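Local coordinates for protein thymidylate synthase ThyX (PDB 4P5A) that probably methylates UMP or dUMP using methylenetetrahydrofolate, as an FAD-dependent homotetramer of the ThyX family, at residues G47-R50 against G51-Y55. Numbering follows the deposited sequence.
Sequences GSTR and GLIRY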
loop_
_atom_site.group_PDB
_atom_site.type_symbol
_atom_site.label_atom_id
_atom_site.label_comp_id
_atom_site.label_asym_id
_atom_site.label_seq_id
_atom_site.Cartn_x
_atom_site.Cartn_y
_atom_site.Cartn_z
ATOM N N GLY B 47 -0.170 -33.720 8.680
ATOM C CA GLY B 47 -0.076 -33.389 7.257
ATOM C C GLY B 47 0.952 -32.252 7.174
ATOM O O GLY B 47 1.017 -31.414 8.090
ATOM N N SER B 48 1.757 -32.256 6.117
ATOM C CA SER B 48 2.788 -31.237 5.924
ATOM C C SER B 48 2.070 -29.911 5.584
ATOM O O SER B 48 2.603 -28.881 5.968
ATOM C CB SER B 48 3.686 -31.527 4.701
ATOM O OG SER B 48 2.922 -31.713 3.475
ATOM N N THR B 49 0.924 -29.948 4.880
ATOM C CA THR B 49 0.242 -28.635 4.588
ATOM C C THR B 49 -0.244 -27.947 5.870
ATOM O O THR B 49 0.031 -26.755 6.055
ATOM C CB THR B 49 -0.861 -28.750 3.570
ATOM O OG1 THR B 49 -0.280 -29.036 2.284
ATOM C CG2 THR B 49 -1.758 -27.435 3.485
ATOM N N ARG B 50 -0.970 -28.671 6.731
ATOM C CA ARG B 50 -1.380 -28.061 8.020
ATOM C C ARG B 50 -0.168 -27.680 8.850
ATOM O O ARG B 50 -0.155 -26.601 9.523
ATOM C CB ARG B 50 -2.248 -29.020 8.796
ATOM C CG ARG B 50 -2.711 -28.485 10.060
ATOM C CD ARG B 50 -3.586 -29.542 10.750
ATOM N NE ARG B 50 -4.106 -29.086 12.040
ATOM C CZ ARG B 50 -3.491 -29.219 13.242
ATOM N NH1 ARG B 50 -2.268 -29.758 13.386
ATOM N NH2 ARG B 50 -4.105 -28.760 14.304
ATOM N N GLY B 51 0.818 -28.590 8.919
ATOM C CA GLY B 51 2.096 -28.221 9.597
ATOM C C GLY B 51 2.745 -26.906 9.146
ATOM O O GLY B 51 3.067 -26.047 9.989
ATOM N N LEU B 52 2.857 -26.720 7.836
ATOM C CA LEU B 52 3.518 -25.552 7.328
ATOM C C LEU B 52 2.652 -24.278 7.598
ATOM O O LEU B 52 3.166 -23.222 8.025
ATOM C CB LEU B 52 3.706 -25.743 5.855
ATOM C CG LEU B 52 4.658 -24.705 5.154
ATOM C CD1 LEU B 52 4.311 -24.485 3.730
ATOM C CD2 LEU B 52 5.604 -23.792 5.899
ATOM N N ILE B 53 1.365 -24.419 7.395
ATOM C CA ILE B 53 0.476 -23.249 7.523
ATOM C C ILE B 53 0.456 -22.833 8.971
ATOM O O ILE B 53 0.439 -21.654 9.236
ATOM C CB ILE B 53 -0.898 -23.556 6.958
ATOM C CG1 ILE B 53 -0.737 -23.461 5.383
ATOM C CG2 ILE B 53 -2.034 -22.625 7.466
ATOM C CD1 ILE B 53 -1.938 -23.920 4.559
ATOM N N ARG B 54 0.420 -23.788 9.891
ATOM C CA ARG B 54 0.443 -23.412 11.348
ATOM C C ARG B 54 1.730 -22.738 11.722
ATOM O O ARG B 54 1.678 -21.723 12.429
ATOM C CB ARG B 54 0.122 -24.610 12.218
ATOM C CG ARG B 54 -1.349 -25.104 12.064
ATOM C CD ARG B 54 -1.546 -26.439 12.878
ATOM N NE ARG B 54 -1.106 -26.390 14.306
ATOM C CZ ARG B 54 -1.832 -25.912 15.334
ATOM N NH1 ARG B 54 -1.345 -26.011 16.611
ATOM N NH2 ARG B 54 -3.056 -25.384 15.128
ATOM N N TYR B 55 2.840 -23.183 11.180
ATOM C CA TYR B 55 4.122 -22.579 11.395
ATOM C C TYR B 55 4.124 -21.147 10.847
ATOM O O TYR B 55 4.524 -20.180 11.541
ATOM C CB TYR B 55 5.240 -23.390 10.733
ATOM C CG TYR B 55 6.546 -22.612 10.674
ATOM C CD1 TYR B 55 7.365 -22.444 11.818
ATOM C CD2 TYR B 55 6.948 -22.024 9.486
ATOM C CE1 TYR B 55 8.587 -21.665 11.723
ATOM C CE2 TYR B 55 8.124 -21.262 9.375
ATOM C CZ TYR B 55 8.938 -21.074 10.487
ATOM O OH TYR B 55 10.087 -20.295 10.308
#
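Arg50 and Arg54, one turn apart on the helix 48-58, run side by side and stack their guanidinium groups in an offset, parallel fashion, with centres 4.2 Å apart and planes only 1° from each other. Arg50 reaches out fully extended. In Arg54, CG anti to the carbonyl carbon (chi1 -67°) and a straight chi2 bring CD over the centre of the Arg50 guanidinium, and the bend at chi3 (52°) then swings its own guanidinium alongside. Arg54 CD lies 3.4 Å from Arg50 CZ. In return, Arg50 NH2 lies above one face of the Arg54 guanidinium, displaced toward its rim, 3.6 Å from Arg54 NH2. Arginine suits these i, i+4 positions because its methylenes can pack while its polar end stays near the surface; Val226 borders Arg50 and Ala233 borders Arg54. On another face, Thr49 CG2 meets Ile53 CD1 at 3.7 Å, methyl beside methyl, and Ile53 continues onto the helix 225-233. Gly47 at the N-cap starts the i to i+4 backbone hydrogen bonds: its O accepts Gly51 N at 2.9 Å, and a CB on Gly51 would sit tight against that oxygen. Without the Arg54 side chain, as with an alanine here, the Arg50 guanidinium would probably lose the flat group it rests on and be freer to turn. With like charges so close, the stack is presumably tolerated through dispersion between flat faces, CD packing and solvent screening.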